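Local coordinates for SusD family protein (Bacteroides uniformis, PDB 7KV1) that probably binds beta-glucans at the cell surface as a SusD-like glycan-binding protein of a gut bacterium, at residues L71-E76 against Q93-L98; K89-N94 against W334-M339; L159-G164 against R468-V473. All coordinates share one frame; numbering follows the deposited sequence.

All three contacts rest on an aromatic ring, and none has a hydrogen bond from segment to segment. Interaction 3 lies nearest the centre of the chain and is built almost wholly of aromatic rings. Interaction 1 is also buried, but there an isoleucine methyl covers an indole and a carboxylate stands beside it. Interaction 2 lies farthest out and is partly buried, with loop residues on a phenylalanine. Interactions 1 and 2 share Gln93 and Asn94 and both use helix 93-99. Interactions 1 and 3 touch where Tyr162 meets Asp74 and Gly75. Interactions 2 and 3 do not touch, yet each joins the N-terminal half of the chain to its C-terminal half.

Interaction 1 of 3, residues L71-E76 against Q93-L98; sequences LNIDGE and QNWHML
Trp95 joins helix 93-99 to Ile73 and Asp74 of helix 71-76. Gln93 and Asn94 start the helix. Their carbonyls take routine backbone bonds from Met97 N and Leu98 N. Their side-chain amides bond away from helix 71-76, Gln93 NE2 to Asn107 OD1 and Asn94 ND2 to Thr108 O. Trp95 then carries the contact. With its CG anti to the carbonyl carbon (chi1 -66°), the indole extends to Ile73 and Asp74. Ile73 CG2 sits over the face of the six-membered ring, 3.8 Å from its centroid and 3° off the ring normal. This is a CH-pi contact made almost straight down. Ile73 CD1 adds an apolar touch at the outer end of the ring, 3.9 Å from Trp95 CH2. Both branches of the isoleucine therefore bear on the indole. Asp74 OD1 comes obliquely to the pyrrole end, 4.0 Å from Trp95 NE1. The carboxylate and indole planes are 70° apart, and no hydrogen bond forms. The other oxygen, Asp74 OD2, is held by Asn69 ND2. The Trp95 ring also meets the ring of Phe336 edge-to-face. His96 follows and turns elsewhere, with a weak bond from NE2 to Gly85 O. The contact thus links two short helices of the SusD fold through one indole. Behind helix 71-76, Leu71 and Asp74 lean on helices 110-129 and 138-162, while Leu71 and Asn72 touch strand 403-407.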
loop_
_atom_site.group_PDB
_atom_site.type_symbol
_atom_site.label_atom_id
_atom_site.label_comp_id
_atom_site.label_asym_id
_atom_site.label_seq_id
_atom_site.Cartn_x
_atom_site.Cartn_y
_atom_site.Cartn_z
ATOM N N LEU A 71 -3.837 1.233 -5.957
ATOM C CA LEU A 71 -2.790 1.644 -4.982
ATOM C C LEU A 71 -1.580 0.710 -5.121
ATOM O O LEU A 71 -0.448 1.191 -4.883
ATOM C CB LEU A 71 -3.378 1.603 -3.568
ATOM C CG LEU A 71 -4.457 2.662 -3.299
ATOM C CD1 LEU A 71 -5.033 2.518 -1.905
ATOM C CD2 LEU A 71 -3.892 4.063 -3.488
ATOM N N ASN A 72 -1.779 -0.587 -5.399
ATOM C CA ASN A 72 -0.627 -1.523 -5.493
ATOM C C ASN A 72 0.126 -1.227 -6.792
ATOM O O ASN A 72 1.373 -1.295 -6.752
ATOM C CB ASN A 72 -0.995 -3.004 -5.299
ATOM C CG ASN A 72 -1.962 -3.555 -6.329
ATOM O OD1 ASN A 72 -2.825 -2.827 -6.839
ATOM N ND2 ASN A 72 -1.851 -4.856 -6.628
ATOM N N ILE A 73 -0.564 -0.883 -7.895
ATOM C CA ILE A 73 0.118 -0.476 -9.152
ATOM C C ILE A 73 0.989 0.748 -8.818
ATOM O O ILE A 73 2.183 0.739 -9.155
ATOM C CB ILE A 73 -0.861 -0.217 -10.321
ATOM C CG1 ILE A 73 -1.573 -1.506 -10.746
ATOM C CG2 ILE A 73 -0.128 0.431 -11.471
ATOM C CD1 ILE A 73 -2.694 -1.288 -11.726
ATOM N N ASP A 74 0.415 1.751 -8.167
ATOM C CA ASP A 74 1.127 3.026 -7.866
ATOM C C ASP A 74 2.353 2.714 -6.994
ATOM O O ASP A 74 3.436 3.306 -7.238
ATOM C CB ASP A 74 0.182 4.040 -7.219
ATOM C CG ASP A 74 -0.968 4.524 -8.099
ATOM O OD1 ASP A 74 -0.971 4.223 -9.330
ATOM O OD2 ASP A 74 -1.843 5.216 -7.562
ATOM N N GLY A 75 2.222 1.769 -6.049
ATOM C CA GLY A 75 3.314 1.387 -5.146
ATOM C C GLY A 75 4.326 0.445 -5.789
ATOM O O GLY A 75 5.398 0.220 -5.183
ATOM N N GLU A 76 4.057 -0.098 -6.980
ATOM C CA GLU A 76 4.943 -1.132 -7.570
ATOM C C GLU A 76 5.709 -0.538 -8.760
ATOM O O GLU A 76 6.880 -0.904 -8.949
ATOM C CB GLU A 76 4.139 -2.377 -7.968
ATOM C CG GLU A 76 3.603 -3.189 -6.811
ATOM C CD GLU A 76 4.585 -4.166 -6.191
ATOM O OE1 GLU A 76 5.723 -4.256 -6.681
ATOM O OE2 GLU A 76 4.222 -4.779 -5.186
ATOM N N GLN A 93 0.799 6.425 -20.255
ATOM C CA GLN A 93 2.117 7.055 -20.430
ATOM C C GLN A 93 2.654 7.546 -19.063
ATOM O O GLN A 93 3.864 7.408 -18.823
ATOM C CB GLN A 93 1.959 8.159 -21.467
ATOM C CG GLN A 93 3.172 9.058 -21.580
ATOM C CD GLN A 93 2.993 9.959 -22.776
ATOM O OE1 GLN A 93 3.199 9.517 -23.891
ATOM N NE2 GLN A 93 2.545 11.188 -22.546
ATOM N N ASN A 94 1.800 8.078 -18.187
ATOM C CA ASN A 94 2.251 8.610 -16.866
ATOM C C ASN A 94 2.919 7.473 -16.090
ATOM O O ASN A 94 4.010 7.704 -15.515
ATOM C CB ASN A 94 1.117 9.289 -16.098
ATOM C CG ASN A 94 -0.047 8.381 -15.791
ATOM O OD1 ASN A 94 -0.393 7.527 -16.606
ATOM N ND2 ASN A 94 -0.574 8.487 -14.579
ATOM N N TRP A 95 2.336 6.270 -16.110
ATOM C CA TRP A 95 2.921 5.103 -15.400
ATOM C C TRP A 95 4.276 4.744 -16.023
ATOM O O TRP A 95 5.244 4.532 -15.245
ATOM C CB TRP A 95 2.009 3.891 -15.395
ATOM C CG TRP A 95 0.742 4.028 -14.618
ATOM C CD1 TRP A 95 0.341 5.047 -13.802
ATOM C CD2 TRP A 95 -0.339 3.083 -14.660
ATOM N NE1 TRP A 95 -0.912 4.782 -13.298
ATOM C CE2 TRP A 95 -1.338 3.564 -13.789
ATOM C CE3 TRP A 95 -0.521 1.851 -15.297
ATOM C CZ2 TRP A 95 -2.537 2.879 -13.604
ATOM C CZ3 TRP A 95 -1.708 1.178 -15.104
ATOM C CH2 TRP A 95 -2.684 1.670 -14.244
ATOM N N HIS A 96 4.376 4.705 -17.361
ATOM C CA HIS A 96 5.659 4.401 -18.047
ATOM C C HIS A 96 6.704 5.447 -17.646
ATOM O O HIS A 96 7.859 5.078 -17.419
ATOM C CB HIS A 96 5.489 4.308 -19.558
ATOM C CG HIS A 96 4.757 3.072 -19.963
ATOM N ND1 HIS A 96 5.385 1.848 -20.056
ATOM C CD2 HIS A 96 3.462 2.844 -20.215
ATOM C CE1 HIS A 96 4.512 0.928 -20.399
ATOM N NE2 HIS A 96 3.331 1.494 -20.483
ATOM N N MET A 97 6.330 6.705 -17.579
ATOM C CA MET A 97 7.309 7.788 -17.288
ATOM C C MET A 97 7.753 7.745 -15.799
ATOM O O MET A 97 8.921 7.984 -15.547
ATOM C CB MET A 97 6.725 9.139 -17.696
ATOM C CG MET A 97 6.661 9.262 -19.225
ATOM S SD MET A 97 5.877 10.758 -19.807
ATOM C CE MET A 97 7.203 11.921 -19.517
ATOM N N LEU A 98 6.858 7.453 -14.868
ATOM C CA LEU A 98 7.170 7.274 -13.428
ATOM C C LEU A 98 8.140 6.111 -13.293
ATOM O O LEU A 98 9.123 6.227 -12.552
ATOM C CB LEU A 98 5.861 7.023 -12.665
ATOM C CG LEU A 98 5.016 8.287 -12.474
ATOM C CD1 LEU A 98 3.560 7.956 -12.244
ATOM C CD2 LEU A 98 5.575 9.135 -11.334
#

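Interaction 2 of 3, residues K89-N94 against W334-M339; sequences KTDMQN and WGFMPM
Phe336 points its ring at Asp91 and Met92, so that two loops of the SusD fold meet just ahead of helix 93-99. Met92 is the N-cap residue of that helix. The phenylalanine stands with CG anti to its own carbonyl carbon (chi1 -67°), which sends CZ and CE1 out to the other loop. Met92 meets them with the first part of its chain. Its CG is 3.6 Å from Phe336 CZ, and its CB is 3.9 Å from Phe336 CE1. Beyond CG the chain bends at both chi2 and chi3. The sulfur end therefore turns away from the phenylalanine, and the side chain also touches Gln67. Asp91 differs from both, with CG anti to the backbone N (chi1 -164°). Its side chain and that of Phe336 cross at about a right angle. The carboxylate plane is turned 50° from the ring plane, and Asp91 OD2 is 3.7 Å from Phe336 CZ. That oxygen takes a hydrogen bond from Ala87 N, which helps to fix the group, and has a long, weak ion pair with Arg370. An alanine in place of Phe336 would probably open a gap beside Met92 CG and leave the Trp95 ring without its aromatic neighbour. The backbone takes part too: Asp91 O lies at the edge of the phenylalanine ring, in its plane, 3.7 Å from Phe336 CE1.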
loop_
_atom_site.group_PDB
_atom_site.type_symbol
_atom_site.label_atom_id
_atom_site.label_comp_id
_atom_site.label_asym_id
_atom_site.label_seq_id
_atom_site.Cartn_x
_atom_site.Cartn_y
_atom_site.Cartn_z
ATOM N N LYS A 89 4.039 1.831 -24.919
ATOM C CA LYS A 89 4.674 2.684 -23.870
ATOM C C LYS A 89 3.908 3.999 -23.712
ATOM O O LYS A 89 4.271 4.753 -22.789
ATOM C CB LYS A 89 6.162 2.917 -24.172
ATOM C CG LYS A 89 6.477 3.860 -25.323
ATOM C CD LYS A 89 7.908 4.387 -25.311
ATOM C CE LYS A 89 8.952 3.292 -25.295
ATOM N NZ LYS A 89 8.646 2.239 -26.296
ATOM N N THR A 90 2.905 4.291 -24.562
ATOM C CA THR A 90 2.045 5.507 -24.431
ATOM C C THR A 90 0.706 5.138 -23.782
ATOM O O THR A 90 -0.087 6.065 -23.514
ATOM C CB THR A 90 1.772 6.212 -25.768
ATOM O OG1 THR A 90 1.053 5.302 -26.595
ATOM C CG2 THR A 90 3.027 6.631 -26.493
ATOM N N ASP A 91 0.495 3.858 -23.468
ATOM C CA ASP A 91 -0.737 3.362 -22.794
ATOM C C ASP A 91 -0.505 3.542 -21.281
ATOM O O ASP A 91 0.386 2.880 -20.733
ATOM C CB ASP A 91 -1.068 1.946 -23.284
ATOM C CG ASP A 91 -2.497 1.514 -22.965
ATOM O OD1 ASP A 91 -3.299 2.388 -22.707
ATOM O OD2 ASP A 91 -2.791 0.305 -22.962
ATOM N N MET A 92 -1.238 4.443 -20.631
ATOM C CA MET A 92 -0.882 5.001 -19.293
ATOM C C MET A 92 0.564 5.489 -19.352
ATOM O O MET A 92 1.439 5.022 -18.595
ATOM C CB MET A 92 -1.069 3.994 -18.155
ATOM C CG MET A 92 -2.507 3.526 -18.021
ATOM S SD MET A 92 -3.707 4.868 -17.829
ATOM C CE MET A 92 -3.365 5.493 -16.187
ATOM N N GLN A 93 0.799 6.425 -20.255
ATOM C CA GLN A 93 2.117 7.055 -20.430
ATOM C C GLN A 93 2.654 7.546 -19.063
ATOM O O GLN A 93 3.864 7.408 -18.823
ATOM C CB GLN A 93 1.959 8.159 -21.467
ATOM C CG GLN A 93 3.172 9.058 -21.580
ATOM C CD GLN A 93 2.993 9.959 -22.776
ATOM O OE1 GLN A 93 3.199 9.517 -23.891
ATOM N NE2 GLN A 93 2.545 11.188 -22.546
ATOM N N ASN A 94 1.800 8.078 -18.187
ATOM C CA ASN A 94 2.251 8.610 -16.866
ATOM C C ASN A 94 2.919 7.473 -16.090
ATOM O O ASN A 94 4.010 7.704 -15.515
ATOM C CB ASN A 94 1.117 9.289 -16.098
ATOM C CG ASN A 94 -0.047 8.381 -15.791
ATOM O OD1 ASN A 94 -0.393 7.527 -16.606
ATOM N ND2 ASN A 94 -0.574 8.487 -14.579
ATOM N N TRP A 334 -6.109 -6.072 -19.639
ATOM C CA TRP A 334 -5.419 -4.918 -20.262
ATOM C C TRP A 334 -3.895 -5.075 -20.246
ATOM O O TRP A 334 -3.233 -4.247 -20.865
ATOM C CB TRP A 334 -5.886 -3.634 -19.613
ATOM C CG TRP A 334 -7.341 -3.391 -19.867
ATOM C CD1 TRP A 334 -8.190 -4.117 -20.662
ATOM C CD2 TRP A 334 -8.118 -2.310 -19.333
ATOM N NE1 TRP A 334 -9.450 -3.584 -20.597
ATOM C CE2 TRP A 334 -9.432 -2.468 -19.815
ATOM C CE3 TRP A 334 -7.838 -1.252 -18.474
ATOM C CZ2 TRP A 334 -10.455 -1.588 -19.484
ATOM C CZ3 TRP A 334 -8.850 -0.387 -18.131
ATOM C CH2 TRP A 334 -10.134 -0.545 -18.650
ATOM N N GLY A 335 -3.381 -6.132 -19.634
ATOM C CA GLY A 335 -1.957 -6.469 -19.791
ATOM C C GLY A 335 -1.033 -5.480 -19.091
ATOM O O GLY A 335 0.130 -5.434 -19.468
ATOM N N PHE A 336 -1.504 -4.755 -18.084
ATOM C CA PHE A 336 -0.605 -3.987 -17.184
ATOM C C PHE A 336 0.026 -4.908 -16.134
ATOM O O PHE A 336 -0.513 -5.992 -15.873
ATOM C CB PHE A 336 -1.331 -2.846 -16.499
ATOM C CG PHE A 336 -1.748 -1.786 -17.469
ATOM C CD1 PHE A 336 -0.816 -0.884 -17.949
ATOM C CD2 PHE A 336 -3.064 -1.702 -17.894
ATOM C CE1 PHE A 336 -1.205 0.109 -18.832
ATOM C CE2 PHE A 336 -3.437 -0.728 -18.814
ATOM C CZ PHE A 336 -2.507 0.164 -19.278
ATOM N N MET A 337 1.171 -4.480 -15.582
ATOM C CA MET A 337 1.919 -5.201 -14.523
ATOM C C MET A 337 2.252 -6.626 -14.945
ATOM O O MET A 337 2.056 -7.555 -14.155
ATOM C CB MET A 337 1.122 -5.236 -13.221
ATOM C CG MET A 337 0.813 -3.849 -12.697
ATOM S SD MET A 337 2.099 -3.267 -11.562
ATOM C CE MET A 337 1.626 -4.184 -10.100
ATOM N N PRO A 338 2.836 -6.863 -16.149
ATOM C CA PRO A 338 3.535 -8.112 -16.386
ATOM C C PRO A 338 4.549 -8.275 -15.251
ATOM O O PRO A 338 5.292 -7.303 -14.934
ATOM C CB PRO A 338 4.286 -7.962 -17.707
ATOM C CG PRO A 338 3.787 -6.696 -18.322
ATOM C CD PRO A 338 2.924 -5.967 -17.305
ATOM N N MET A 339 4.570 -9.462 -14.666
ATOM C CA MET A 339 5.576 -9.804 -13.642
ATOM C C MET A 339 6.931 -10.093 -14.308
ATOM O O MET A 339 7.001 -10.946 -15.248
ATOM C CB MET A 339 5.168 -11.003 -12.791
ATOM C CG MET A 339 6.106 -11.137 -11.597
ATOM S SD MET A 339 5.569 -12.392 -10.498
ATOM C CE MET A 339 4.126 -11.552 -9.861
#

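Interaction 3 of 3, residues L159-G164 against R468-V473; sequences LWHYFG and RYFDLV
His161 and Tyr162, at the end of helix 138-162, hold the ring of Phe470 from helix 468-474 in an aromatic cluster. The tight part is the phenylalanine itself. His161 turns its edge to the ring face. Its CD2 stands 3.5 Å above the plane, over the centre, and 3.6 Å from Phe470 CG. The two planes are 70° apart, and the ring centroids are only 4.6 Å from each other. The first torsion of His161, -93°, lies off a staggered value and helps bring CD2 over the ring. Phe470 in turn offers its own edge to Tyr162. Its CZ lies over the tyrosine face, 3.5 Å from Tyr162 CZ, and the planes are 74° apart. These are two T-shaped pairs, with Phe470 as face in one and edge in the other. Phe470 is nevertheless partly exposed to solvent. The packing is looser away from this ring. The Tyr469 side chain comes no nearer than 5.8 Å to segment 159-164. A bound 1,2-ethanediol, probably from the crystallisation liquor, lies about 4 Å from the His161 side chain. The histidine is also stacked on Tyr243, and its ND1 donates to Asn157 O, since a carbonyl can only accept. The cluster thus joins two helices far apart in sequence by C-H edges on ring faces, which probably sets the ring angles without any polar bond across.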
loop_
_atom_site.group_PDB
_atom_site.type_symbol
_atom_site.label_atom_id
_atom_site.label_comp_id
_atom_site.label_asym_id
_atom_site.label_seq_id
_atom_site.Cartn_x
_atom_site.Cartn_y
_atom_site.Cartn_z
ATOM N N LEU A 159 -0.306 11.112 0.386
ATOM C CA LEU A 159 0.240 12.374 -0.188
ATOM C C LEU A 159 1.726 12.495 0.141
ATOM O O LEU A 159 2.527 12.825 -0.757
ATOM C CB LEU A 159 -0.523 13.573 0.374
ATOM C CG LEU A 159 -1.944 13.735 -0.150
ATOM C CD1 LEU A 159 -2.717 14.706 0.734
ATOM C CD2 LEU A 159 -1.945 14.206 -1.612
ATOM N N TRP A 160 2.059 12.298 1.407
ATOM C CA TRP A 160 3.433 12.439 1.925
ATOM C C TRP A 160 4.332 11.454 1.201
ATOM O O TRP A 160 5.418 11.864 0.780
ATOM C CB TRP A 160 3.429 12.204 3.435
ATOM C CG TRP A 160 4.766 12.191 4.094
ATOM C CD1 TRP A 160 5.688 13.193 4.156
ATOM C CD2 TRP A 160 5.296 11.119 4.887
ATOM N NE1 TRP A 160 6.785 12.783 4.881
ATOM C CE2 TRP A 160 6.571 11.525 5.346
ATOM C CE3 TRP A 160 4.866 9.816 5.170
ATOM C CZ2 TRP A 160 7.404 10.685 6.086
ATOM C CZ3 TRP A 160 5.651 9.017 5.972
ATOM C CH2 TRP A 160 6.904 9.442 6.427
ATOM N N HIS A 161 3.899 10.203 1.030
ATOM C CA HIS A 161 4.745 9.149 0.399
ATOM C C HIS A 161 5.062 9.516 -1.054
ATOM O O HIS A 161 6.212 9.286 -1.487
ATOM C CB HIS A 161 4.076 7.761 0.467
ATOM C CG HIS A 161 4.436 6.916 1.645
ATOM N ND1 HIS A 161 3.930 7.132 2.906
ATOM C CD2 HIS A 161 5.259 5.845 1.757
ATOM C CE1 HIS A 161 4.371 6.197 3.720
ATOM N NE2 HIS A 161 5.225 5.417 3.049
ATOM N N TYR A 162 4.065 9.997 -1.799
ATOM C CA TYR A 162 4.170 10.211 -3.278
ATOM C C TYR A 162 4.734 11.601 -3.563
ATOM O O TYR A 162 5.752 11.667 -4.302
ATOM C CB TYR A 162 2.830 9.948 -3.983
ATOM C CG TYR A 162 2.572 8.482 -4.144
ATOM C CD1 TYR A 162 3.271 7.724 -5.065
ATOM C CD2 TYR A 162 1.716 7.826 -3.286
ATOM C CE1 TYR A 162 3.088 6.351 -5.157
ATOM C CE2 TYR A 162 1.514 6.464 -3.378
ATOM C CZ TYR A 162 2.213 5.721 -4.304
ATOM O OH TYR A 162 2.042 4.372 -4.353
ATOM N N PHE A 163 4.128 12.657 -3.003
ATOM C CA PHE A 163 4.463 14.069 -3.337
ATOM C C PHE A 163 5.353 14.735 -2.276
ATOM O O PHE A 163 6.086 15.697 -2.630
ATOM C CB PHE A 163 3.189 14.882 -3.543
ATOM C CG PHE A 163 2.277 14.320 -4.593
ATOM C CD1 PHE A 163 2.519 14.566 -5.941
ATOM C CD2 PHE A 163 1.208 13.514 -4.234
ATOM C CE1 PHE A 163 1.692 14.016 -6.917
ATOM C CE2 PHE A 163 0.368 12.990 -5.212
ATOM C CZ PHE A 163 0.641 13.202 -6.551
ATOM N N GLY A 164 5.297 14.295 -1.016
ATOM C CA GLY A 164 6.165 14.856 0.049
ATOM C C GLY A 164 5.753 16.255 0.511
ATOM O O GLY A 164 5.177 16.374 1.606
ATOM N N ARG A 468 7.445 -2.822 -1.995
ATOM C CA ARG A 468 8.854 -2.965 -2.413
ATOM C C ARG A 468 9.451 -1.599 -2.720
ATOM O O ARG A 468 10.589 -1.381 -2.282
ATOM C CB ARG A 468 8.923 -3.910 -3.603
ATOM C CG ARG A 468 10.311 -4.092 -4.185
ATOM C CD ARG A 468 11.331 -4.621 -3.213
ATOM N NE ARG A 468 12.530 -4.869 -3.989
ATOM C CZ ARG A 468 13.735 -5.201 -3.527
ATOM N NH1 ARG A 468 13.961 -5.273 -2.224
ATOM N NH2 ARG A 468 14.711 -5.439 -4.394
ATOM N N TYR A 469 8.773 -0.750 -3.504
ATOM C CA TYR A 469 9.364 0.562 -3.870
ATOM C C TYR A 469 9.670 1.401 -2.621
ATOM O O TYR A 469 10.821 1.867 -2.472
ATOM C CB TYR A 469 8.488 1.332 -4.850
ATOM C CG TYR A 469 8.983 2.727 -5.068
ATOM C CD1 TYR A 469 10.194 2.946 -5.716
ATOM C CD2 TYR A 469 8.249 3.812 -4.648
ATOM C CE1 TYR A 469 10.675 4.233 -5.906
ATOM C CE2 TYR A 469 8.701 5.108 -4.847
ATOM C CZ TYR A 469 9.922 5.314 -5.472
ATOM O OH TYR A 469 10.379 6.575 -5.660
ATOM N N PHE A 470 8.681 1.617 -1.748
ATOM C CA PHE A 470 8.874 2.359 -0.473
ATOM C C PHE A 470 9.958 1.701 0.400
ATOM O O PHE A 470 10.760 2.477 0.978
ATOM C CB PHE A 470 7.558 2.545 0.265
ATOM C CG PHE A 470 6.577 3.365 -0.537
ATOM C CD1 PHE A 470 6.991 4.511 -1.200
ATOM C CD2 PHE A 470 5.258 2.973 -0.648
ATOM C CE1 PHE A 470 6.093 5.256 -1.954
ATOM C CE2 PHE A 470 4.371 3.709 -1.404
ATOM C CZ PHE A 470 4.787 4.841 -2.062
ATOM N N ASP A 471 10.062 0.371 0.441
ATOM C CA ASP A 471 11.159 -0.314 1.193
ATOM C C ASP A 471 12.523 0.030 0.570
ATOM O O ASP A 471 13.493 0.242 1.343
ATOM C CB ASP A 471 10.972 -1.825 1.294
ATOM C CG ASP A 471 9.854 -2.194 2.254
ATOM O OD1 ASP A 471 9.509 -1.322 3.119
ATOM O OD2 ASP A 471 9.306 -3.326 2.125
ATOM N N LEU A 472 12.640 0.069 -0.759
ATOM C CA LEU A 472 13.938 0.364 -1.411
ATOM C C LEU A 472 14.328 1.821 -1.092
ATOM O O LEU A 472 15.483 2.061 -0.771
ATOM C CB LEU A 472 13.848 0.135 -2.922
ATOM C CG LEU A 472 13.849 -1.311 -3.382
ATOM C CD1 LEU A 472 13.447 -1.407 -4.854
ATOM C CD2 LEU A 472 15.206 -1.936 -3.145
ATOM N N VAL A 473 13.381 2.747 -1.087
ATOM C CA VAL A 473 13.676 4.193 -0.857
ATOM C C VAL A 473 14.134 4.429 0.582
ATOM O O VAL A 473 15.138 5.149 0.781
ATOM C CB VAL A 473 12.475 5.078 -1.191
ATOM C CG1 VAL A 473 12.721 6.524 -0.759
ATOM C CG2 VAL A 473 12.131 4.983 -2.676
#